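Long-range contacts in periplasmic binding protein (Veillonella parvula, PDB 4N01), which probably captures a solute in the periplasm, perhaps a metal chelate as some relatives do, and presents it to a membrane transporter: residues T55-K60 with K149-I154; A62-V67 with K124-T129; L80-K85 with E177-K182. All coordinates share one frame; numbering follows the deposited sequence.

Contact 1: T55-K60 with K149-I154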
loop_
_atom_site.group_PDB
_atom_site.type_symbol
_atom_site.label_atom_id
_atom_site.label_comp_id
_atom_site.label_asym_id
_atom_site.label_seq_id
_atom_site.Cartn_x
_atom_site.Cartn_y
_atom_site.Cartn_z
ATOM N N THR A 55 -11.931 21.003 -1.489
ATOM C CA THR A 55 -11.248 22.008 -0.678
ATOM C C THR A 55 -9.813 22.231 -1.181
ATOM O O THR A 55 -9.095 21.276 -1.502
ATOM C CB THR A 55 -11.230 21.591 0.813
ATOM O OG1 THR A 55 -12.569 21.310 1.241
ATOM C CG2 THR A 55 -10.641 22.697 1.695
ATOM N N ASP A 56 -9.406 23.494 -1.268
ATOM C CA ASP A 56 -8.034 23.817 -1.651
ATOM C C ASP A 56 -7.188 23.996 -0.403
ATOM O O ASP A 56 -7.619 24.633 0.557
ATOM C CB ASP A 56 -7.987 25.083 -2.506
ATOM C CG ASP A 56 -8.547 24.864 -3.897
ATOM O OD1 ASP A 56 -8.321 23.770 -4.459
ATOM O OD2 ASP A 56 -9.226 25.770 -4.427
ATOM N N PHE A 57 -5.988 23.427 -0.420
ATOM C CA PHE A 57 -5.072 23.525 0.719
ATOM C C PHE A 57 -3.747 24.166 0.309
ATOM O O PHE A 57 -3.335 24.072 -0.854
ATOM C CB PHE A 57 -4.792 22.129 1.300
ATOM C CG PHE A 57 -6.022 21.417 1.814
ATOM C CD1 PHE A 57 -6.535 21.710 3.076
ATOM C CD2 PHE A 57 -6.657 20.454 1.043
ATOM C CE1 PHE A 57 -7.665 21.052 3.555
ATOM C CE2 PHE A 57 -7.789 19.785 1.514
ATOM C CZ PHE A 57 -8.290 20.080 2.770
ATOM N N ALA A 58 -3.074 24.809 1.262
ATOM C CA ALA A 58 -1.748 25.375 1.014
ATOM C C ALA A 58 -0.930 25.422 2.292
ATOM O O ALA A 58 -1.482 25.635 3.365
ATOM C CB ALA A 58 -1.865 26.772 0.428
ATOM N N VAL A 59 0.385 25.224 2.174
ATOM C CA VAL A 59 1.302 25.475 3.285
ATOM C C VAL A 59 2.520 26.256 2.811
ATOM O O VAL A 59 2.962 26.099 1.673
ATOM C CB VAL A 59 1.763 24.171 3.986
ATOM C CG1 VAL A 59 0.565 23.423 4.553
ATOM C CG2 VAL A 59 2.543 23.280 3.017
ATOM N N LYS A 60 3.047 27.107 3.682
ATOM C CA LYS A 60 4.246 27.881 3.382
ATOM C C LYS A 60 5.407 27.423 4.259
ATOM O O LYS A 60 6.524 27.928 4.141
ATOM C CB LYS A 60 3.986 29.374 3.620
ATOM C CG LYS A 60 2.919 29.951 2.724
ATOM C CD LYS A 60 2.006 30.893 3.496
ATOM C CE LYS A 60 2.676 32.205 3.805
ATOM N NZ LYS A 60 1.797 33.099 4.617
ATOM N N LYS A 149 -9.324 24.004 10.817
ATOM C CA LYS A 149 -8.139 24.460 10.080
ATOM C C LYS A 149 -7.067 23.390 9.858
ATOM O O LYS A 149 -5.922 23.708 9.532
ATOM C CB LYS A 149 -7.521 25.700 10.741
ATOM C CG LYS A 149 -8.488 26.865 10.929
ATOM C CD LYS A 149 -7.866 27.951 11.802
ATOM C CE LYS A 149 -8.711 29.220 11.821
ATOM N NZ LYS A 149 -8.131 30.259 12.718
ATOM N N VAL A 150 -7.434 22.124 10.011
ATOM C CA VAL A 150 -6.508 21.040 9.700
ATOM C C VAL A 150 -6.393 20.886 8.180
ATOM O O VAL A 150 -7.410 20.841 7.485
ATOM C CB VAL A 150 -6.995 19.697 10.306
ATOM C CG1 VAL A 150 -6.072 18.543 9.899
ATOM C CG2 VAL A 150 -7.105 19.807 11.828
ATOM N N ASN A 151 -5.163 20.818 7.671
ATOM C CA ASN A 151 -4.913 20.508 6.261
ATOM C C ASN A 151 -4.900 19.000 6.043
ATOM O O ASN A 151 -4.203 18.276 6.759
ATOM C CB ASN A 151 -3.569 21.101 5.823
ATOM C CG ASN A 151 -3.592 22.624 5.766
ATOM O OD1 ASN A 151 -4.559 23.216 5.283
ATOM N ND2 ASN A 151 -2.536 23.262 6.264
ATOM N N ILE A 152 -5.656 18.518 5.056
ATOM C CA ILE A 152 -5.723 17.088 4.791
ATOM C C ILE A 152 -5.072 16.793 3.451
ATOM O O ILE A 152 -5.353 17.466 2.455
ATOM C CB ILE A 152 -7.180 16.597 4.728
ATOM C CG1 ILE A 152 -7.911 16.948 6.024
ATOM C CG2 ILE A 152 -7.224 15.093 4.485
ATOM C CD1 ILE A 152 -9.396 16.604 6.007
ATOM N N TRP A 153 -4.204 15.788 3.423
ATOM C CA TRP A 153 -3.539 15.383 2.189
ATOM C C TRP A 153 -3.621 13.883 2.051
ATOM O O TRP A 153 -3.356 13.155 3.008
ATOM C CB TRP A 153 -2.063 15.780 2.222
ATOM C CG TRP A 153 -1.324 15.325 1.006
ATOM C CD1 TRP A 153 -1.373 15.886 -0.235
ATOM C CD2 TRP A 153 -0.435 14.204 0.907
ATOM N NE1 TRP A 153 -0.565 15.188 -1.099
ATOM C CE2 TRP A 153 0.024 14.153 -0.421
ATOM C CE3 TRP A 153 0.017 13.241 1.816
ATOM C CZ2 TRP A 153 0.915 13.175 -0.869
ATOM C CZ3 TRP A 153 0.908 12.274 1.374
ATOM C CH2 TRP A 153 1.346 12.252 0.041
ATOM N N ILE A 154 -3.967 13.412 0.859
ATOM C CA ILE A 154 -4.055 11.973 0.606
ATOM C C ILE A 154 -3.212 11.621 -0.613
ATOM O O ILE A 154 -3.344 12.271 -1.657
ATOM C CB ILE A 154 -5.514 11.557 0.324
ATOM C CG1 ILE A 154 -6.383 11.857 1.552
ATOM C CG2 ILE A 154 -5.596 10.071 -0.045
ATOM C CD1 ILE A 154 -7.862 11.708 1.290
HETATM O O HOH W 1 -4.698 25.356 3.651
HETATM O O HOH W 2 -2.503 26.293 6.386
#
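The ring of F57 reaches segment 149-154 through apolar and weakly polar contacts, with one face over the backbone of I152. I152 O lies beneath that face toward the rim, nearest to F57 CE2 at 3.5 Å, while CZ touches I152 CB at 4.1 Å. T55 CG2 lies over the opposite face, toward the rim. The carbonyl under the ring is not left without a partner, since W46 NE1 donates a hydrogen bond to it. At the ring's edge, close to its plane, N151 OD1 stands 3.3 Å from F57 CD1, and the amide is turned 85° to the ring. N151 CG is anti to its own carbonyl carbon (chi1 -69°), beside the backbone N. The N151 side chain runs past those of F57 and V59 in the opposite direction, and its ND2 lies against V59 CG1.

Polar links between the segments run through two waters. One accepts from A58 N at 2.9 Å and donates to N151 OD1 at 2.7 Å. A second accepts from N151 ND2 at 3.0 Å and donates, at 3.3 Å, to A58 O.

No direct hydrogen bond joins the segments. Strand 53-59 belongs to a two-stranded antiparallel sheet and 151-153 is the outermost strand of the parallel one, their axes crossing at 102°. Each half of the N151 amide has a water fitting its own polarity, which probably fixes the amide flip and keeps its oxygen at the slightly positive C-H edge of the ring.

Contact 2: A62-V67 with K124-T129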
loop_
_atom_site.group_PDB
_atom_site.type_symbol
_atom_site.label_atom_id
_atom_site.label_comp_id
_atom_site.label_asym_id
_atom_site.label_seq_id
_atom_site.Cartn_x
_atom_site.Cartn_y
_atom_site.Cartn_z
ATOM N N ALA A 62 6.596 23.738 6.945
ATOM C CA ALA A 62 6.254 22.358 7.263
ATOM C C ALA A 62 5.277 22.286 8.432
ATOM O O ALA A 62 5.438 23.003 9.421
ATOM C CB ALA A 62 7.511 21.562 7.578
ATOM N N PRO A 63 4.257 21.419 8.323
ATOM C CA PRO A 63 3.365 21.151 9.461
ATOM C C PRO A 63 4.185 20.672 10.655
ATOM O O PRO A 63 5.213 20.021 10.456
ATOM C CB PRO A 63 2.488 20.006 8.949
ATOM C CG PRO A 63 2.449 20.214 7.452
ATOM C CD PRO A 63 3.840 20.700 7.105
ATOM N N THR A 64 3.760 20.993 11.875
ATOM C CA THR A 64 4.546 20.643 13.050
ATOM C C THR A 64 3.807 19.669 13.953
ATOM O O THR A 64 4.395 19.111 14.882
ATOM C CB THR A 64 4.889 21.885 13.867
ATOM O OG1 THR A 64 3.682 22.443 14.401
ATOM C CG2 THR A 64 5.585 22.907 12.994
ATOM N N HIS A 65 2.513 19.498 13.694
ATOM C CA HIS A 65 1.675 18.577 14.460
ATOM C C HIS A 65 0.869 17.663 13.534
ATOM O O HIS A 65 -0.369 17.678 13.546
ATOM C CB HIS A 65 0.729 19.350 15.375
ATOM C CG HIS A 65 1.408 19.983 16.546
ATOM N ND1 HIS A 65 2.343 20.999 16.414
ATOM C CD2 HIS A 65 1.313 19.745 17.873
ATOM C CE1 HIS A 65 2.777 21.354 17.602
ATOM N NE2 HIS A 65 2.170 20.606 18.514
ATOM N N ALA A 66 1.571 16.862 12.740
ATOM C CA ALA A 66 0.925 16.037 11.725
ATOM C C ALA A 66 0.404 14.734 12.327
ATOM O O ALA A 66 1.052 14.148 13.200
ATOM C CB ALA A 66 1.899 15.734 10.611
ATOM N N VAL A 67 -0.769 14.302 11.873
ATOM C CA VAL A 67 -1.352 13.048 12.327
ATOM C C VAL A 67 -1.529 12.119 11.140
ATOM O O VAL A 67 -2.111 12.500 10.118
ATOM C CB VAL A 67 -2.722 13.248 13.012
ATOM C CG1 VAL A 67 -3.406 11.899 13.248
ATOM C CG2 VAL A 67 -2.554 14.014 14.345
ATOM N N LYS A 124 -3.669 18.782 19.108
ATOM C CA LYS A 124 -3.624 20.023 18.331
ATOM C C LYS A 124 -3.083 19.819 16.918
ATOM O O LYS A 124 -2.107 20.475 16.539
ATOM C CB LYS A 124 -2.768 21.076 19.047
ATOM C CG LYS A 124 -2.994 21.154 20.544
ATOM C CD LYS A 124 -2.044 22.162 21.178
ATOM C CE LYS A 124 -2.187 22.203 22.693
ATOM N NZ LYS A 124 -1.131 23.052 23.322
ATOM N N PRO A 125 -3.716 18.929 16.132
ATOM C CA PRO A 125 -3.187 18.612 14.799
ATOM C C PRO A 125 -3.314 19.793 13.848
ATOM O O PRO A 125 -4.235 20.603 13.994
ATOM C CB PRO A 125 -4.104 17.484 14.324
ATOM C CG PRO A 125 -5.402 17.751 15.026
ATOM C CD PRO A 125 -5.016 18.274 16.377
ATOM N N ASP A 126 -2.405 19.887 12.881
ATOM C CA ASP A 126 -2.497 20.928 11.862
ATOM C C ASP A 126 -2.474 20.316 10.466
ATOM O O ASP A 126 -2.699 21.004 9.468
ATOM C CB ASP A 126 -1.397 21.990 12.038
ATOM C CG ASP A 126 0.021 21.411 12.002
ATOM O OD1 ASP A 126 0.191 20.176 11.888
ATOM O OD2 ASP A 126 0.982 22.211 12.114
ATOM N N PHE A 127 -2.239 19.007 10.415
ATOM C CA PHE A 127 -2.138 18.279 9.153
ATOM C C PHE A 127 -2.539 16.835 9.414
ATOM O O PHE A 127 -2.159 16.266 10.439
ATOM C CB PHE A 127 -0.693 18.338 8.651
ATOM C CG PHE A 127 -0.431 17.547 7.390
ATOM C CD1 PHE A 127 -0.494 18.160 6.149
ATOM C CD2 PHE A 127 -0.082 16.202 7.453
ATOM C CE1 PHE A 127 -0.231 17.440 4.983
ATOM C CE2 PHE A 127 0.188 15.472 6.288
ATOM C CZ PHE A 127 0.114 16.099 5.054
ATOM N N ALA A 128 -3.306 16.243 8.501
ATOM C CA ALA A 128 -3.700 14.843 8.659
ATOM C C ALA A 128 -3.587 14.153 7.323
ATOM O O ALA A 128 -3.865 14.766 6.294
ATOM C CB ALA A 128 -5.119 14.738 9.187
ATOM N N THR A 129 -3.174 12.887 7.335
ATOM C CA THR A 129 -3.073 12.111 6.100
ATOM C C THR A 129 -3.448 10.662 6.383
ATOM O O THR A 129 -3.426 10.233 7.537
ATOM C CB THR A 129 -1.647 12.171 5.510
ATOM O OG1 THR A 129 -1.609 11.459 4.260
ATOM C CG2 THR A 129 -0.644 11.547 6.478
HETATM O O HOH W 3 0.669 23.757 14.421
#
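The carboxylate of D126 is gripped by two successive backbone N-H groups, those of T64 and H65. T64 N gives a nearly straight bond (3.0 Å, 171°), which OD2 receives on its syn lone pair, the side of OD1. H65 N meets OD1 at 3.0 Å from above the carboxylate plane, 36° out of it, and adds a weak second bond to OD2. A water also donates to D126 OD2, at 2.8 Å. A chi1 of 58° puts D126 CG between its own backbone N and carbonyl carbon. D126 N bonds back to H65 O, and the same carbonyl takes a C-H contact from P125 CA. Beside the carboxylate, T64 OG1 and the in-plane edge of the H65 ring at ND1 share a hydrogen bond of 2.8 Å.

Beyond this junction the segments pair as parallel strands. V67 N reaches F127 O at 2.8 Å, and T129 N bonds to V67 O at 3.0 Å, nearly along the C=O axis.

Apolar groups pack on both sides. P63 CB presses on F127 CB at 3.6 Å, its ring crossing the phenylalanine side chain obliquely, while A66 CB touches F127 CD2; I178 of helix 165-178 packs on P63 and F127. On the face with V67 and A128, V67 CG2 lies beside P125 CB at 3.8 Å, pointing the same way, and F120 of helix 117-121 packs over V67, P125 and A128.

Strands 66-68 and 127-129 are neighbouring inner strands of a five-stranded parallel sheet of order 3-2-1-4-5, an open alpha/beta sheet of Rossmann-like topology, as expected of a lobe of a periplasmic binding protein.

Contact 3: L80-K85 with E177-K182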
loop_
_atom_site.group_PDB
_atom_site.type_symbol
_atom_site.label_atom_id
_atom_site.label_comp_id
_atom_site.label_asym_id
_atom_site.label_seq_id
_atom_site.Cartn_x
_atom_site.Cartn_y
_atom_site.Cartn_z
ATOM N N LEU A 80 10.688 9.603 5.300
ATOM C CA LEU A 80 11.206 10.941 4.990
ATOM C C LEU A 80 11.827 11.609 6.221
ATOM O O LEU A 80 12.232 12.772 6.168
ATOM C CB LEU A 80 10.103 11.840 4.407
ATOM C CG LEU A 80 9.556 11.401 3.043
ATOM C CD1 LEU A 80 8.559 12.415 2.501
ATOM C CD2 LEU A 80 10.695 11.221 2.072
ATOM N N GLY A 81 11.902 10.872 7.325
ATOM C CA GLY A 81 12.531 11.364 8.538
ATOM C C GLY A 81 11.704 12.376 9.310
ATOM O O GLY A 81 12.248 13.257 9.974
ATOM N N LEU A 82 10.382 12.236 9.249
ATOM C CA LEU A 82 9.489 13.273 9.752
ATOM C C LEU A 82 8.938 13.075 11.167
ATOM O O LEU A 82 7.984 13.745 11.542
ATOM C CB LEU A 82 8.326 13.480 8.773
ATOM C CG LEU A 82 8.773 13.991 7.403
ATOM C CD1 LEU A 82 7.574 14.080 6.473
ATOM C CD2 LEU A 82 9.476 15.352 7.526
ATOM N N ASP A 83 9.526 12.186 11.963
ATOM C CA ASP A 83 8.946 11.908 13.280
ATOM C C ASP A 83 8.847 13.146 14.181
ATOM O O ASP A 83 7.915 13.258 14.975
ATOM C CB ASP A 83 9.666 10.752 14.004
ATOM C CG ASP A 83 11.076 11.111 14.435
ATOM O OD1 ASP A 83 12.028 10.715 13.736
ATOM O OD2 ASP A 83 11.245 11.776 15.481
ATOM N N ASP A 84 9.780 14.083 14.046
ATOM C CA ASP A 84 9.729 15.301 14.863
ATOM C C ASP A 84 8.532 16.197 14.532
ATOM O O ASP A 84 8.133 17.038 15.350
ATOM C CB ASP A 84 11.022 16.111 14.737
ATOM C CG ASP A 84 10.990 17.390 15.568
ATOM O OD1 ASP A 84 10.782 17.301 16.805
ATOM O OD2 ASP A 84 11.148 18.489 14.986
ATOM N N LYS A 85 7.960 16.017 13.344
ATOM C CA LYS A 85 6.818 16.824 12.917
ATOM C C LYS A 85 5.478 16.125 13.167
ATOM O O LYS A 85 4.421 16.643 12.783
ATOM C CB LYS A 85 6.944 17.157 11.426
ATOM C CG LYS A 85 8.248 17.861 11.055
ATOM C CD LYS A 85 8.355 19.212 11.748
ATOM C CE LYS A 85 9.694 19.877 11.449
ATOM N NZ LYS A 85 9.605 20.909 10.378
ATOM N N GLU A 177 7.800 17.836 -0.387
ATOM C CA GLU A 177 7.646 19.274 -0.594
ATOM C C GLU A 177 6.823 19.915 0.530
ATOM O O GLU A 177 7.175 20.981 1.033
ATOM C CB GLU A 177 7.013 19.552 -1.961
ATOM C CG GLU A 177 7.927 19.188 -3.130
ATOM C CD GLU A 177 7.235 19.251 -4.485
ATOM O OE1 GLU A 177 5.995 19.063 -4.549
ATOM O OE2 GLU A 177 7.937 19.472 -5.499
ATOM N N ILE A 178 5.729 19.266 0.920
ATOM C CA ILE A 178 4.879 19.793 1.995
ATOM C C ILE A 178 5.681 19.990 3.281
ATOM O O ILE A 178 5.486 20.971 4.020
ATOM C CB ILE A 178 3.666 18.851 2.276
ATOM C CG1 ILE A 178 2.704 18.832 1.080
ATOM C CG2 ILE A 178 2.907 19.303 3.524
ATOM C CD1 ILE A 178 1.630 17.726 1.168
ATOM N N PHE A 179 6.616 19.079 3.535
ATOM C CA PHE A 179 7.357 19.114 4.791
ATOM C C PHE A 179 8.741 19.736 4.680
ATOM O O PHE A 179 9.542 19.639 5.606
ATOM C CB PHE A 179 7.408 17.709 5.413
ATOM C CG PHE A 179 6.138 17.342 6.129
ATOM C CD1 PHE A 179 6.004 17.600 7.493
ATOM C CD2 PHE A 179 5.058 16.807 5.436
ATOM C CE1 PHE A 179 4.823 17.295 8.156
ATOM C CE2 PHE A 179 3.874 16.504 6.086
ATOM C CZ PHE A 179 3.759 16.749 7.454
ATOM N N GLY A 180 9.009 20.401 3.560
ATOM C CA GLY A 180 10.279 21.084 3.375
ATOM C C GLY A 180 11.482 20.156 3.303
ATOM O O GLY A 180 12.603 20.569 3.612
ATOM N N VAL A 181 11.259 18.908 2.893
ATOM C CA VAL A 181 12.353 17.952 2.731
ATOM C C VAL A 181 12.346 17.295 1.348
ATOM O O VAL A 181 12.563 16.085 1.212
ATOM C CB VAL A 181 12.344 16.869 3.844
ATOM C CG1 VAL A 181 12.595 17.508 5.206
ATOM C CG2 VAL A 181 11.018 16.104 3.853
ATOM N N LYS A 182 12.091 18.093 0.315
ATOM C CA LYS A 182 12.076 17.566 -1.056
ATOM C C LYS A 182 13.343 16.778 -1.455
ATOM O O LYS A 182 13.225 15.712 -2.074
ATOM C CB LYS A 182 11.759 18.668 -2.080
ATOM C CG LYS A 182 11.506 18.144 -3.495
ATOM C CD LYS A 182 11.269 19.275 -4.499
ATOM C CE LYS A 182 11.190 18.729 -5.922
ATOM N NZ LYS A 182 11.436 19.803 -6.935
#
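L82 and F179 adopt the same first torsion, CG anti to the carbonyl carbon and beside the backbone N (chi1 -64° and -80°), and both CB atoms are directed at the opposing segment. L82 CD1 sits over one face of the F179 ring, 4.0 Å from its centroid and 26° off the normal, a CH-pi contact displaced toward CG, which it approaches to 3.6 Å. L82 CD2 also touches F179 CB, at 3.8 Å. K85 CB comes to the same ring, 3.9 Å from CE1.

Each segment contains the end of a helix. The helices before G81 and G180 each close with a Schellman motif, the glycine at positive phi, and G180 N bonds back to E177 O at 3.2 Å. V181 sits at the N-cap position of helix 182-203; F179 and V181 lie in the short link between the two helices. M77 of helix 71-79 touches both L82 and F179, and the ring of F127 meets F179 edge-to-face.

An alanine in place of F179 would probably leave L82 CD1 without the ring face it lies on, open a gap beside K85 CB and deprive F127 of its aromatic partner.

Further along, the V181 side chain slides past that of L82 in the opposite direction, CG2 4.1 Å from L82 CD2, and V181 CG2 reaches L80 CB at 4.4 Å.

Contact 2 is the nearer neighbour of both others, 10 Å from contact 1 and 11 Å from contact 3, centre to centre; contacts 1 and 3 are 15 Å apart. Strand 151-153 of contact 1 pairs with strand 127-129 of contact 2, N151 O lying 2.8 Å from A128 N and W153 O 2.7 Å from T129 OG1. On the other side of strand 66-68, A66 N of contact 2 lies 2.9 Å from K85 O of contact 3. I178 packs against W153 and V59, bringing segment 177-182 to contact 1. The F57 side chain is about 7 Å from a bound sodium ion.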